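Local coordinates for cytochrome c-550-like protein (Thermosynechococcus elongatus, PDB 4LJI), which probably works as a low-potential, heme c-binding electron carrier that can partially replace cytochrome c-550 in photosystem II, at residues L36-C47 / L109-F120. Residues are numbered along the deposited sequence; the frame is centred on the assembly and turned at random.
Sequences LTRGKRLFEENC and LTTEQLETLAAF. With HEC (heme c), chain C.
Gly-39 faces Leu-117 where helix 36-46 crosses helix 111-120 at right angles (-90°), axes 7.3 Å apart; the helix leading into the heme-attachment motif here meets the C-terminal helix, the pair that corresponds to the N- and C-terminal helix crossing of class I cytochromes c. Gly-39 CA sits 3.3 Å from Thr-116 O in a CA-H...O contact; a beta carbon on Gly-39 would collide with that carbonyl, so the close approach depends on the glycine.

Aromatic packing fills one side. The side chain of Phe-120 is a knob among Leu-36, Gly-39, Lys-40 and Phe-43; with CG anti to the backbone N (chi1 171°), its ring lies against the Lys-40 backbone. Lys-40 CA stands over the centre of the ring in a CH-pi contact, 3.7 Å from the centroid, and Lys-40 CB lies over the same face. Phe-43 meets Phe-120 obliquely, planes at 47°, with Phe-43 CG 3.8 Å from Phe-120 CE2. An alanine at Phe-120 would probably open a gap among these four residues and strip Lys-40 CA of the ring face beneath it.

Aliphatic contacts continue along the crossing. Leu-117 CD1 reaches the edge of the Phe-43 ring and lies 3.5 Å from Phe-43 CB, while Leu-117 CD2 borders the heme methyl CMB at 3.9 Å. Leu-42 spreads its branches, CD1 against Gln-113 O and CB and near Thr-116 OG1, CD2 against Leu-109 CD2.

No hydrogen bond joins the helices. Thr-116 OG1 donates to Gln-113 O (2.6 Å), Thr-110 and Gln-113 form a capping box, and Asn-46 gives ND2 to Leu-42 O and accepts from Trp-108 NE1 on OD1. Cys-47, just past the end of helix 33-46, carries the heme covalently through SG to CAB.

Helix 6-10 and strand 17-21 pack against Leu-36, with Tyr-7 also touching Phe-120, and helix 79-87 backs Leu-114 and Ala-118.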
loop_
_atom_site.group_PDB
_atom_site.type_symbol
_atom_site.label_atom_id
_atom_site.label_comp_id
_atom_site.label_asym_id
_atom_site.label_seq_id
_atom_site.Cartn_x
_atom_site.Cartn_y
_atom_site.Cartn_z
ATOM N N LEU A 36 -16.169 9.655 -4.467
ATOM C CA LEU A 36 -15.664 8.282 -4.604
ATOM C C LEU A 36 -14.292 8.257 -5.244
ATOM O O LEU A 36 -13.479 7.397 -4.919
ATOM C CB LEU A 36 -16.648 7.426 -5.392
ATOM C CG LEU A 36 -18.022 7.260 -4.742
ATOM C CD1 LEU A 36 -19.043 6.827 -5.773
ATOM C CD2 LEU A 36 -17.951 6.249 -3.623
ATOM N N THR A 37 -14.026 9.202 -6.148
ATOM C CA THR A 37 -12.687 9.346 -6.717
ATOM C C THR A 37 -11.683 9.701 -5.646
ATOM O O THR A 37 -10.547 9.176 -5.641
ATOM C CB THR A 37 -12.640 10.445 -7.765
ATOM O OG1 THR A 37 -13.435 10.062 -8.880
ATOM C CG2 THR A 37 -11.220 10.743 -8.226
ATOM N N ARG A 38 -12.102 10.554 -4.711
ATOM C CA ARG A 38 -11.208 10.958 -3.618
ATOM C C ARG A 38 -10.972 9.805 -2.644
ATOM O O ARG A 38 -9.855 9.558 -2.161
ATOM C CB ARG A 38 -11.748 12.196 -2.887
ATOM C CG ARG A 38 -11.580 13.488 -3.697
ATOM C CD ARG A 38 -11.936 14.723 -2.901
ATOM N NE ARG A 38 -12.176 15.861 -3.782
ATOM C CZ ARG A 38 -12.646 17.038 -3.374
ATOM N NH1 ARG A 38 -12.917 17.239 -2.092
ATOM N NH2 ARG A 38 -12.840 18.013 -4.248
ATOM N N GLY A 39 -12.017 9.007 -2.446
ATOM C CA GLY A 39 -11.941 7.852 -1.572
ATOM C C GLY A 39 -11.035 6.787 -2.185
ATOM O O GLY A 39 -10.223 6.149 -1.469
ATOM N N LYS A 40 -11.139 6.603 -3.507
ATOM C CA LYS A 40 -10.271 5.658 -4.253
ATOM C C LYS A 40 -8.813 6.054 -4.096
ATOM O O LYS A 40 -7.967 5.230 -3.761
ATOM C CB LYS A 40 -10.629 5.642 -5.739
ATOM C CG LYS A 40 -9.635 4.876 -6.617
ATOM C CD LYS A 40 -9.981 5.063 -8.090
ATOM C CE LYS A 40 -9.013 4.340 -9.003
ATOM N NZ LYS A 40 -9.173 2.897 -8.759
ATOM N N ARG A 41 -8.539 7.339 -4.285
ATOM C CA ARG A 41 -7.178 7.829 -4.116
ATOM C C ARG A 41 -6.648 7.561 -2.702
ATOM O O ARG A 41 -5.504 7.157 -2.524
ATOM C CB ARG A 41 -7.129 9.313 -4.470
ATOM C CG ARG A 41 -5.762 9.955 -4.382
ATOM C CD ARG A 41 -5.766 11.155 -5.286
ATOM N NE ARG A 41 -6.418 10.844 -6.558
ATOM C CZ ARG A 41 -5.768 10.570 -7.685
ATOM N NH1 ARG A 41 -4.442 10.585 -7.705
ATOM N NH2 ARG A 41 -6.445 10.301 -8.795
ATOM N N LEU A 42 -7.472 7.797 -1.682
ATOM C CA LEU A 42 -7.064 7.474 -0.325
ATOM C C LEU A 42 -6.802 5.994 -0.129
ATOM O O LEU A 42 -5.904 5.609 0.599
ATOM C CB LEU A 42 -8.131 7.936 0.695
ATOM C CG LEU A 42 -8.147 9.426 0.875
ATOM C CD1 LEU A 42 -9.367 9.809 1.741
ATOM C CD2 LEU A 42 -6.836 9.885 1.551
ATOM N N PHE A 43 -7.596 5.149 -0.776
ATOM C CA PHE A 43 -7.394 3.726 -0.643
ATOM C C PHE A 43 -6.058 3.338 -1.301
ATOM O O PHE A 43 -5.287 2.568 -0.753
ATOM C CB PHE A 43 -8.568 3.001 -1.284
ATOM C CG PHE A 43 -8.470 1.497 -1.249
ATOM C CD1 PHE A 43 -8.937 0.776 -0.174
ATOM C CD2 PHE A 43 -7.912 0.814 -2.325
ATOM C CE1 PHE A 43 -8.867 -0.603 -0.166
ATOM C CE2 PHE A 43 -7.869 -0.570 -2.316
ATOM C CZ PHE A 43 -8.312 -1.251 -1.207
ATOM N N GLU A 44 -5.837 3.854 -2.506
ATOM C CA GLU A 44 -4.617 3.537 -3.251
ATOM C C GLU A 44 -3.382 3.974 -2.491
ATOM O O GLU A 44 -2.335 3.343 -2.616
ATOM C CB GLU A 44 -4.626 4.240 -4.601
ATOM C CG GLU A 44 -5.697 3.733 -5.521
ATOM C CD GLU A 44 -5.712 4.480 -6.830
ATOM O OE1 GLU A 44 -5.902 3.819 -7.868
ATOM O OE2 GLU A 44 -5.513 5.720 -6.811
ATOM N N GLU A 45 -3.497 5.044 -1.700
ATOM C CA GLU A 45 -2.327 5.585 -1.011
ATOM C C GLU A 45 -2.040 4.923 0.327
ATOM O O GLU A 45 -0.882 4.848 0.762
ATOM C CB GLU A 45 -2.419 7.116 -0.859
ATOM C CG GLU A 45 -2.587 7.910 -2.185
ATOM C CD GLU A 45 -1.497 7.669 -3.251
ATOM O OE1 GLU A 45 -0.426 7.081 -2.949
ATOM O OE2 GLU A 45 -1.722 8.086 -4.414
ATOM N N ASN A 46 -3.078 4.397 0.965
ATOM C CA ASN A 46 -2.973 3.988 2.359
ATOM C C ASN A 46 -3.240 2.531 2.645
ATOM O O ASN A 46 -2.923 2.062 3.749
ATOM C CB ASN A 46 -3.913 4.834 3.233
ATOM C CG ASN A 46 -3.511 6.284 3.260
ATOM O OD1 ASN A 46 -2.462 6.629 3.825
ATOM N ND2 ASN A 46 -4.307 7.148 2.629
ATOM N N CYS A 47 -3.890 1.848 1.708
ATOM C CA CYS A 47 -4.477 0.543 2.012
ATOM C C CYS A 47 -4.113 -0.548 1.014
ATOM O O CYS A 47 -4.345 -1.738 1.270
ATOM C CB CYS A 47 -6.026 0.632 2.081
ATOM S SG CYS A 47 -6.602 2.056 2.993
ATOM N N LEU A 109 -6.227 11.003 8.851
ATOM C CA LEU A 109 -7.395 11.292 8.027
ATOM C C LEU A 109 -8.539 11.919 8.827
ATOM O O LEU A 109 -8.869 11.449 9.902
ATOM C CB LEU A 109 -7.868 10.011 7.336
ATOM C CG LEU A 109 -6.844 9.505 6.323
ATOM C CD1 LEU A 109 -7.286 8.174 5.737
ATOM C CD2 LEU A 109 -6.666 10.544 5.248
ATOM N N THR A 110 -9.142 12.971 8.289
ATOM C CA THR A 110 -10.267 13.653 8.962
ATOM C C THR A 110 -11.483 12.763 8.782
ATOM O O THR A 110 -11.473 11.840 7.964
ATOM C CB THR A 110 -10.575 14.979 8.314
ATOM O OG1 THR A 110 -11.081 14.760 6.984
ATOM C CG2 THR A 110 -9.313 15.851 8.269
ATOM N N THR A 111 -12.513 13.039 9.560
ATOM C CA THR A 111 -13.809 12.381 9.467
ATOM C C THR A 111 -14.309 12.281 8.029
ATOM O O THR A 111 -14.668 11.202 7.581
ATOM C CB THR A 111 -14.848 13.177 10.300
ATOM O OG1 THR A 111 -14.325 13.332 11.618
ATOM C CG2 THR A 111 -16.199 12.458 10.349
ATOM N N GLU A 112 -14.335 13.406 7.321
ATOM C CA GLU A 112 -14.871 13.445 5.965
ATOM C C GLU A 112 -14.032 12.610 4.999
ATOM O O GLU A 112 -14.564 11.914 4.134
ATOM C CB GLU A 112 -14.954 14.877 5.454
ATOM C CG GLU A 112 -16.039 15.716 6.141
ATOM C CD GLU A 112 -15.469 16.597 7.236
ATOM O OE1 GLU A 112 -14.468 16.178 7.868
ATOM O OE2 GLU A 112 -16.024 17.710 7.463
ATOM N N GLN A 113 -12.719 12.714 5.138
ATOM C CA GLN A 113 -11.822 11.900 4.301
ATOM C C GLN A 113 -12.081 10.416 4.504
ATOM O O GLN A 113 -12.221 9.656 3.526
ATOM C CB GLN A 113 -10.356 12.175 4.601
ATOM C CG GLN A 113 -9.825 13.456 4.018
ATOM C CD GLN A 113 -8.408 13.710 4.452
ATOM O OE1 GLN A 113 -8.088 13.706 5.642
ATOM N NE2 GLN A 113 -7.536 13.904 3.482
ATOM N N LEU A 114 -12.135 9.989 5.762
ATOM C CA LEU A 114 -12.405 8.591 6.082
ATOM C C LEU A 114 -13.797 8.162 5.609
ATOM O O LEU A 114 -13.969 7.000 5.193
ATOM C CB LEU A 114 -12.258 8.368 7.577
ATOM C CG LEU A 114 -11.814 6.995 7.998
ATOM C CD1 LEU A 114 -10.441 6.703 7.352
ATOM C CD2 LEU A 114 -11.714 6.909 9.481
ATOM N N GLU A 115 -14.787 9.059 5.647
ATOM C CA GLU A 115 -16.083 8.781 5.044
ATOM C C GLU A 115 -15.973 8.463 3.568
ATOM O O GLU A 115 -16.623 7.543 3.104
ATOM C CB GLU A 115 -17.048 9.973 5.224
ATOM C CG GLU A 115 -17.666 10.061 6.592
ATOM C CD GLU A 115 -18.466 11.319 6.782
ATOM O OE1 GLU A 115 -19.039 11.478 7.876
ATOM O OE2 GLU A 115 -18.512 12.136 5.836
ATOM N N THR A 116 -15.180 9.233 2.833
ATOM C CA THR A 116 -15.080 8.981 1.404
ATOM C C THR A 116 -14.353 7.660 1.126
ATOM O O THR A 116 -14.674 7.008 0.148
ATOM C CB THR A 116 -14.370 10.112 0.659
ATOM O OG1 THR A 116 -12.985 10.114 1.032
ATOM C CG2 THR A 116 -15.020 11.465 0.954
ATOM N N LEU A 117 -13.394 7.285 1.981
ATOM C CA LEU A 117 -12.685 5.996 1.841
ATOM C C LEU A 117 -13.669 4.866 2.153
ATOM O O LEU A 117 -13.742 3.874 1.422
ATOM C CB LEU A 117 -11.444 5.959 2.744
ATOM C CG LEU A 117 -10.645 4.680 2.992
ATOM C CD1 LEU A 117 -10.204 4.097 1.641
ATOM C CD2 LEU A 117 -9.419 4.996 3.854
ATOM N N ALA A 118 -14.409 4.991 3.255
ATOM C CA ALA A 118 -15.459 4.012 3.531
ATOM C C ALA A 118 -16.446 3.930 2.365
ATOM O O ALA A 118 -16.825 2.806 1.973
ATOM C CB ALA A 118 -16.201 4.337 4.867
ATOM N N ALA A 119 -16.890 5.073 1.814
ATOM C CA ALA A 119 -17.827 5.038 0.684
ATOM C C ALA A 119 -17.231 4.292 -0.524
ATOM O O ALA A 119 -17.908 3.497 -1.169
ATOM C CB ALA A 119 -18.241 6.447 0.274
ATOM N N PHE A 120 -15.971 4.553 -0.832
ATOM C CA PHE A 120 -15.307 3.836 -1.916
ATOM C C PHE A 120 -15.325 2.325 -1.686
ATOM O O PHE A 120 -15.705 1.577 -2.574
ATOM C CB PHE A 120 -13.881 4.342 -2.137
ATOM C CG PHE A 120 -13.118 3.494 -3.074
ATOM C CD1 PHE A 120 -13.311 3.595 -4.448
ATOM C CD2 PHE A 120 -12.220 2.547 -2.584
ATOM C CE1 PHE A 120 -12.583 2.769 -5.354
ATOM C CE2 PHE A 120 -11.497 1.705 -3.485
ATOM C CZ PHE A 120 -11.703 1.822 -4.868
HETATM FE FE HEC C . -7.211 -3.559 6.624
HETATM C CHA HEC C . -9.309 -5.984 7.904
HETATM C CHB HEC C . -9.930 -1.596 5.818
HETATM C CHC HEC C . -5.082 -0.951 5.601
HETATM C CHD HEC C . -4.563 -5.612 6.922
HETATM N NA HEC C . -9.199 -3.748 6.761
HETATM C C1A HEC C . -9.845 -4.821 7.374
HETATM C C2A HEC C . -11.273 -4.577 7.314
HETATM C C3A HEC C . -11.429 -3.361 6.724
HETATM C C4A HEC C . -10.175 -2.817 6.418
HETATM C CMA HEC C . -12.740 -2.663 6.473
HETATM C CAA HEC C . -12.396 -5.495 7.798
HETATM C CBA HEC C . -12.762 -6.538 6.711
HETATM C CGA HEC C . -13.880 -7.473 7.101
HETATM O O1A HEC C . -14.520 -7.336 8.182
HETATM O O2A HEC C . -14.193 -8.421 6.309
HETATM N NB HEC C . -7.440 -1.640 5.837
HETATM C C1B HEC C . -8.636 -1.051 5.646
HETATM C C2B HEC C . -8.426 0.241 5.121
HETATM C C3B HEC C . -7.075 0.483 5.078
HETATM C C4B HEC C . -6.458 -0.776 5.526
HETATM C CMB HEC C . -9.518 1.226 4.772
HETATM C CAB HEC C . -6.369 1.698 4.604
HETATM C CBB HEC C . -6.585 2.782 5.441
HETATM N NC HEC C . -5.187 -3.321 6.307
HETATM C C1C HEC C . -4.538 -2.179 5.920
HETATM C C2C HEC C . -3.193 -2.516 5.721
HETATM C C3C HEC C . -3.025 -3.825 6.095
HETATM C C4C HEC C . -4.291 -4.344 6.481
HETATM C CMC HEC C . -2.117 -1.560 5.227
HETATM C CAC HEC C . -1.736 -4.579 5.994
HETATM C CBC HEC C . -0.652 -4.201 6.709
HETATM N ND HEC C . -7.001 -5.412 7.269
HETATM C C1D HEC C . -5.820 -6.040 7.364
HETATM C C2D HEC C . -6.006 -7.347 7.994
HETATM C C3D HEC C . -7.322 -7.471 8.257
HETATM C C4D HEC C . -7.943 -6.245 7.779
HETATM C CMD HEC C . -4.920 -8.369 8.267
HETATM C CAD HEC C . -7.990 -8.637 8.934
HETATM C CBD HEC C . -8.206 -8.225 10.406
HETATM C CGD HEC C . -8.682 -9.132 11.525
HETATM O O1D HEC C . -9.597 -9.987 11.375
HETATM O O2D HEC C . -8.150 -8.990 12.654
#